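Local coordinates for thiosulfate sulfurtransferase TUM1 (Saccharomyces cerevisiae, PDB 3UTN), which takes up persulfide sulfur from NFS1 and passes it to UBA4 in the pathway that 2-thiolates the wobble uridine of tRNAs, at residues 47-53 / 115-121; 227-232 / 321-327. All coordinates share one frame; numbering follows the deposited sequence.

Overall arrangement
The two contacts lie in different rhodanese domains of one chain. Interaction 1 (47-53 / 115-121) joins two neighbouring central strands of the N-terminal domain. Interaction 2 (227-232 / 321-327) pins the C-terminal tail onto a loop of the second domain. Their centres are 34 Å apart, on opposite sides of the chain's centre, and their nearest atoms stay about 22 Å apart. They follow each other in series along the sequence. Cys-282, which forms the persulfide intermediate, belongs to the C-terminal domain. The side chain of Ile-231 in interaction 2 lies about 9 Å from that of Cys-282, whereas interaction 1 lies away from the active site, in the domain that lacks the catalytic cysteine.

Interaction 1 of 2, residues 47-53 / 115-121; sequences IVPVDAT and ILVVYDR
Val-48 and Val-50 are laced to Ile-115, Val-117 and Tyr-119 by alternating backbone hydrogen bonds. The tight part is this ladder and its apolar side chains. On one face Leu-116 CD2 touches Val-48 CB (3.6 Å) and Val-50 CG2 (3.7 Å), and helix 127-136 covers Leu-116. On the other, Ile-47 lies alongside Ile-115, with helix 32-41 above. Tyr-119 closes that face. Its CG sits between backbone N and carbonyl carbon (chi1 62°), which brings the ring over Asp-51; Asp-51 CA makes a CH-pi contact 3.8 Å from the ring centroid, and Pro-49 CB meets the ring edge. Its OH is hydrogen-bonded to Ser-76 OG and Ile-73 N. A leucine at Tyr-119 would probably leave Asp-51 CA without its aromatic face and Ser-76 without its hydroxyl partner. The looser end is polar, still buried, and takes in one water. Thr-53 OG1 accepts a bent bond (132°) from Arg-121 N. Asp-51 OD2 reaches Arg-121 NE in a long salt bridge (3.4 Å), and the water links the same two atoms; Arg-121 NH1 bonds to Pro-71 O. Asp-51 OD1 takes Thr-53 N in an Asx turn. Parallel strands flanked by helices form the alpha/beta rhodanese core.

Interaction 2 of 2, residues 227-232 / 321-327; sequences PSGHIP and WIAENRD
His-230 and Ala-323 pair through backbone hydrogen bonds in both directions. His-230 N gives to Ala-323 O at 2.6 Å, and Ala-323 N gives to His-230 O at 2.7 Å. Both lie in the carbonyl planes. This is a single antiparallel bridge of the hydrogen-bonded kind. The third bond comes from the imidazole. His-230 NE2 donates to O of Asp-327, the C-terminal residue, at 2.5 Å and 163°, with the oxygen near the ring plane. A type II' turn from Glu-324 to Asp-327, closed by Asp-327 N to Glu-324 O, folds the tail back so that this oxygen meets the ring edge. ND1 is bonded to Phe-215 O, so both ring nitrogens face acceptor oxygens, a backbone carbonyl and the chain end, which is consistent with a doubly protonated imidazole.

The ring also makes a CH-pi contact. A chi1 of 60° folds the imidazole back toward the tail, and Ala-323 CB sits over one face, 3.5 Å from the centroid. The Phe-215 ring stacks on the histidine as well.

Apolar packing completes the seam. Pro-232 CG touches Ala-323 CB at 3.9 Å, and Ile-322 CG2 lies against Gly-229 CA. Pro-227 CG comes unusually close to Ile-322 CD1, at a doubtful 3.2 Å.

The Gly-His-Ile sequence starting at Gly-229 probably corresponds to the end of the CH2A (Cdc25 homology 2A) motif of rhodanese domains, here held by the C-terminal tail.

Interaction 1 of 2, residues 47-53 / 115-121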
loop_
_atom_site.group_PDB
_atom_site.type_symbol
_atom_site.label_atom_id
_atom_site.label_comp_id
_atom_site.label_asym_id
_atom_site.label_seq_id
_atom_site.Cartn_x
_atom_site.Cartn_y
_atom_site.Cartn_z
ATOM N N ILE A 47 1.347 12.883 -16.984
ATOM C CA ILE A 47 1.739 12.499 -15.645
ATOM C C ILE A 47 0.659 12.947 -14.698
ATOM O O ILE A 47 0.377 14.137 -14.548
ATOM C CB ILE A 47 3.106 13.046 -15.234
ATOM C CG1 ILE A 47 4.181 12.415 -16.115
ATOM C CG2 ILE A 47 3.371 12.734 -13.765
ATOM C CD1 ILE A 47 5.518 13.087 -15.994
ATOM N N VAL A 48 0.032 11.962 -14.091
ATOM C CA VAL A 48 -1.091 12.221 -13.243
ATOM C C VAL A 48 -0.655 11.806 -11.867
ATOM O O VAL A 48 -0.565 10.617 -11.574
ATOM C CB VAL A 48 -2.334 11.439 -13.688
ATOM C CG1 VAL A 48 -3.482 11.701 -12.728
ATOM C CG2 VAL A 48 -2.713 11.827 -15.104
ATOM N N PRO A 49 -0.318 12.797 -11.034
ATOM C CA PRO A 49 -0.067 12.483 -9.655
ATOM C C PRO A 49 -1.373 12.001 -9.093
ATOM O O PRO A 49 -2.440 12.432 -9.520
ATOM C CB PRO A 49 0.316 13.827 -9.050
ATOM C CG PRO A 49 0.782 14.636 -10.204
ATOM C CD PRO A 49 -0.137 14.229 -11.307
ATOM N N VAL A 50 -1.285 11.060 -8.181
ATOM C CA VAL A 50 -2.464 10.447 -7.660
ATOM C C VAL A 50 -2.334 10.593 -6.174
ATOM O O VAL A 50 -1.494 9.969 -5.552
ATOM C CB VAL A 50 -2.545 8.971 -8.056
ATOM C CG1 VAL A 50 -3.790 8.337 -7.465
ATOM C CG2 VAL A 50 -2.554 8.838 -9.568
ATOM N N ASP A 51 -3.161 11.460 -5.623
ATOM C CA ASP A 51 -3.251 11.596 -4.203
ATOM C C ASP A 51 -4.126 10.458 -3.711
ATOM O O ASP A 51 -5.326 10.409 -3.977
ATOM C CB ASP A 51 -3.842 12.949 -3.847
ATOM C CG ASP A 51 -3.913 13.174 -2.362
ATOM O OD1 ASP A 51 -3.477 12.289 -1.600
ATOM O OD2 ASP A 51 -4.411 14.237 -1.962
ATOM N N ALA A 52 -3.499 9.531 -3.003
ATOM C CA ALA A 52 -4.191 8.378 -2.473
ATOM C C ALA A 52 -4.359 8.554 -0.986
ATOM O O ALA A 52 -4.567 7.591 -0.249
ATOM C CB ALA A 52 -3.410 7.124 -2.772
ATOM N N THR A 53 -4.277 9.801 -0.550
ATOM C CA THR A 53 -4.344 10.097 0.857
ATOM C C THR A 53 -5.561 9.440 1.436
ATOM O O THR A 53 -6.670 9.532 0.912
ATOM C CB THR A 53 -4.371 11.594 1.136
ATOM O OG1 THR A 53 -3.129 12.151 0.722
ATOM C CG2 THR A 53 -4.541 11.849 2.611
ATOM N N ILE A 115 1.226 8.303 -16.682
ATOM C CA ILE A 115 2.161 7.973 -15.637
ATOM C C ILE A 115 1.462 8.401 -14.356
ATOM O O ILE A 115 1.203 9.583 -14.138
ATOM C CB ILE A 115 3.481 8.722 -15.797
ATOM C CG1 ILE A 115 4.208 8.251 -17.055
ATOM C CG2 ILE A 115 4.334 8.513 -14.562
ATOM C CD1 ILE A 115 5.428 9.076 -17.402
ATOM N N LEU A 116 1.116 7.427 -13.534
ATOM C CA LEU A 116 0.467 7.740 -12.292
ATOM C C LEU A 116 1.529 7.841 -11.247
ATOM O O LEU A 116 2.363 6.960 -11.097
ATOM C CB LEU A 116 -0.573 6.692 -11.923
ATOM C CG LEU A 116 -1.684 6.570 -12.965
ATOM C CD1 LEU A 116 -2.633 5.460 -12.566
ATOM C CD2 LEU A 116 -2.434 7.879 -13.156
ATOM N N VAL A 117 1.535 8.960 -10.560
ATOM C CA VAL A 117 2.492 9.127 -9.509
ATOM C C VAL A 117 1.704 9.255 -8.238
ATOM O O VAL A 117 1.084 10.270 -7.958
ATOM C CB VAL A 117 3.428 10.311 -9.739
ATOM C CG1 VAL A 117 4.377 10.421 -8.562
ATOM C CG2 VAL A 117 4.197 10.120 -11.044
ATOM N N VAL A 118 1.735 8.188 -7.469
ATOM C CA VAL A 118 0.882 8.095 -6.333
ATOM C C VAL A 118 1.591 8.699 -5.159
ATOM O O VAL A 118 2.786 8.523 -4.973
ATOM C CB VAL A 118 0.540 6.646 -6.021
ATOM C CG1 VAL A 118 -0.423 6.602 -4.854
ATOM C CG2 VAL A 118 -0.075 6.000 -7.247
ATOM N N TYR A 119 0.833 9.418 -4.363
ATOM C CA TYR A 119 1.366 9.915 -3.136
ATOM C C TYR A 119 0.219 9.970 -2.177
ATOM O O TYR A 119 -0.931 9.749 -2.545
ATOM C CB TYR A 119 1.974 11.294 -3.347
ATOM C CG TYR A 119 1.007 12.356 -3.794
ATOM C CD1 TYR A 119 0.619 12.467 -5.130
ATOM C CD2 TYR A 119 0.484 13.256 -2.881
ATOM C CE1 TYR A 119 -0.262 13.452 -5.532
ATOM C CE2 TYR A 119 -0.383 14.248 -3.273
ATOM C CZ TYR A 119 -0.749 14.341 -4.594
ATOM O OH TYR A 119 -1.613 15.328 -4.961
ATOM N N ASP A 120 0.543 10.242 -0.933
ATOM C CA ASP A 120 -0.481 10.522 0.030
ATOM C C ASP A 120 0.080 11.562 0.964
ATOM O O ASP A 120 1.281 11.840 0.935
ATOM C CB ASP A 120 -0.925 9.243 0.745
ATOM C CG ASP A 120 0.182 8.579 1.518
ATOM O OD1 ASP A 120 1.119 9.264 1.970
ATOM O OD2 ASP A 120 0.102 7.355 1.700
ATOM N N ARG A 121 -0.779 12.145 1.781
ATOM C CA ARG A 121 -0.349 13.223 2.646
ATOM C C ARG A 121 0.281 12.714 3.915
ATOM O O ARG A 121 0.911 13.473 4.640
ATOM C CB ARG A 121 -1.519 14.130 2.965
ATOM C CG ARG A 121 -2.042 14.784 1.719
ATOM C CD ARG A 121 -3.265 15.621 1.988
ATOM N NE ARG A 121 -3.736 16.166 0.727
ATOM C CZ ARG A 121 -3.176 17.195 0.104
ATOM N NH1 ARG A 121 -2.126 17.803 0.630
ATOM N NH2 ARG A 121 -3.668 17.613 -1.049
HETATM O O HOH W 1 -5.601 14.281 0.324
#

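Interaction 2 of 2, residues 227-232 / 321-327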
loop_
_atom_site.group_PDB
_atom_site.type_symbol
_atom_site.label_atom_id
_atom_site.label_comp_id
_atom_site.label_asym_id
_atom_site.label_seq_id
_atom_site.Cartn_x
_atom_site.Cartn_y
_atom_site.Cartn_z
ATOM N N PRO A 227 -10.147 -9.385 17.427
ATOM C CA PRO A 227 -9.044 -9.406 18.367
ATOM C C PRO A 227 -7.746 -9.221 17.606
ATOM O O PRO A 227 -7.684 -9.491 16.406
ATOM C CB PRO A 227 -9.100 -10.820 18.949
ATOM C CG PRO A 227 -9.829 -11.627 17.936
ATOM C CD PRO A 227 -10.808 -10.693 17.306
ATOM N N SER A 228 -6.719 -8.761 18.301
ATOM C CA SER A 228 -5.409 -8.675 17.701
ATOM C C SER A 228 -4.726 -10.035 17.783
ATOM O O SER A 228 -5.374 -11.060 17.996
ATOM C CB SER A 228 -4.581 -7.592 18.378
ATOM O OG SER A 228 -4.486 -7.827 19.769
ATOM N N GLY A 229 -3.414 -10.042 17.621
ATOM C CA GLY A 229 -2.697 -11.288 17.490
ATOM C C GLY A 229 -2.303 -11.385 16.043
ATOM O O GLY A 229 -2.421 -10.419 15.291
ATOM N N HIS A 230 -1.847 -12.551 15.629
ATOM C CA HIS A 230 -1.358 -12.661 14.281
ATOM C C HIS A 230 -1.648 -13.980 13.683
ATOM O O HIS A 230 -2.071 -14.922 14.362
ATOM C CB HIS A 230 0.126 -12.393 14.236
ATOM C CG HIS A 230 0.930 -13.343 15.062
ATOM N ND1 HIS A 230 1.157 -13.145 16.369
ATOM C CD2 HIS A 230 1.570 -14.528 14.725
ATOM C CE1 HIS A 230 1.903 -14.150 16.845
ATOM N NE2 HIS A 230 2.165 -14.988 15.833
ATOM N N ILE A 231 -1.433 -14.037 12.379
ATOM C CA ILE A 231 -1.611 -15.252 11.644
ATOM C C ILE A 231 -0.399 -16.094 11.976
ATOM O O ILE A 231 0.730 -15.626 11.854
ATOM C CB ILE A 231 -1.688 -14.982 10.145
ATOM C CG1 ILE A 231 -2.807 -13.981 9.848
ATOM C CG2 ILE A 231 -1.914 -16.276 9.389
ATOM C CD1 ILE A 231 -2.750 -13.413 8.456
ATOM N N PRO A 232 -0.630 -17.322 12.450
ATOM C CA PRO A 232 0.486 -18.201 12.731
ATOM C C PRO A 232 1.371 -18.299 11.500
ATOM O O PRO A 232 0.874 -18.471 10.384
ATOM C CB PRO A 232 -0.199 -19.534 13.024
ATOM C CG PRO A 232 -1.519 -19.131 13.592
ATOM C CD PRO A 232 -1.920 -17.971 12.733
ATOM N N TRP A 321 -7.221 -19.496 15.088
ATOM C CA TRP A 321 -6.156 -19.191 14.153
ATOM C C TRP A 321 -5.527 -17.872 14.435
ATOM O O TRP A 321 -4.957 -17.234 13.554
ATOM C CB TRP A 321 -6.703 -19.242 12.754
ATOM C CG TRP A 321 -7.077 -20.643 12.396
ATOM C CD1 TRP A 321 -8.351 -21.179 12.264
ATOM C CD2 TRP A 321 -6.162 -21.755 12.155
ATOM N NE1 TRP A 321 -8.285 -22.508 11.940
ATOM C CE2 TRP A 321 -7.001 -22.917 11.860
ATOM C CE3 TRP A 321 -4.781 -21.894 12.138
ATOM C CZ2 TRP A 321 -6.460 -24.151 11.559
ATOM C CZ3 TRP A 321 -4.245 -23.148 11.840
ATOM C CH2 TRP A 321 -5.066 -24.249 11.559
ATOM N N ILE A 322 -5.627 -17.467 15.691
ATOM C CA ILE A 322 -5.022 -16.249 16.152
ATOM C C ILE A 322 -3.867 -16.638 17.043
ATOM O O ILE A 322 -4.060 -17.220 18.111
ATOM C CB ILE A 322 -6.034 -15.384 16.923
ATOM C CG1 ILE A 322 -7.157 -14.941 15.983
ATOM C CG2 ILE A 322 -5.333 -14.205 17.587
ATOM C CD1 ILE A 322 -8.247 -14.145 16.657
ATOM N N ALA A 323 -2.663 -16.346 16.577
ATOM C CA ALA A 323 -1.484 -16.547 17.383
ATOM C C ALA A 323 -1.205 -15.265 18.150
ATOM O O ALA A 323 -1.427 -14.166 17.643
ATOM C CB ALA A 323 -0.303 -16.937 16.515
ATOM N N GLU A 324 -0.752 -15.417 19.385
ATOM C CA GLU A 324 -0.377 -14.285 20.208
ATOM C C GLU A 324 1.130 -14.212 20.303
ATOM O O GLU A 324 1.834 -15.131 19.877
ATOM C CB GLU A 324 -0.950 -14.433 21.611
ATOM C CG GLU A 324 -2.413 -14.071 21.741
ATOM C CD GLU A 324 -3.008 -14.553 23.051
ATOM O OE1 GLU A 324 -2.432 -15.477 23.669
ATOM O OE2 GLU A 324 -4.057 -14.015 23.462
ATOM N N ASN A 325 1.609 -13.117 20.884
ATOM C CA ASN A 325 3.029 -12.892 21.105
ATOM C C ASN A 325 3.811 -13.187 19.831
ATOM O O ASN A 325 3.560 -12.551 18.809
ATOM C CB ASN A 325 3.512 -13.694 22.317
ATOM C CG ASN A 325 2.627 -13.484 23.532
ATOM O OD1 ASN A 325 2.279 -12.351 23.873
ATOM N ND2 ASN A 325 2.242 -14.577 24.181
ATOM N N ARG A 326 4.712 -14.161 19.873
ATOM C CA ARG A 326 5.509 -14.514 18.698
ATOM C C ARG A 326 5.294 -15.954 18.247
ATOM O O ARG A 326 6.152 -16.536 17.583
ATOM C CB ARG A 326 6.993 -14.261 18.970
ATOM C CG ARG A 326 7.327 -12.815 19.294
ATOM C CD ARG A 326 6.813 -11.870 18.219
ATOM N NE ARG A 326 7.556 -10.621 18.243
ATOM C CZ ARG A 326 8.636 -10.374 17.512
ATOM N NH1 ARG A 326 9.103 -11.286 16.665
ATOM N NH2 ARG A 326 9.246 -9.203 17.624
ATOM N N ASP A 327 4.136 -16.510 18.592
ATOM C CA ASP A 327 3.832 -17.914 18.325
ATOM C C ASP A 327 3.519 -18.191 16.859
ATOM O O ASP A 327 3.160 -17.287 16.111
ATOM C CB ASP A 327 2.679 -18.383 19.213
ATOM C CG ASP A 327 2.991 -18.250 20.695
ATOM O OD1 ASP A 327 2.047 -18.054 21.488
ATOM O OD2 ASP A 327 4.181 -18.330 21.068
#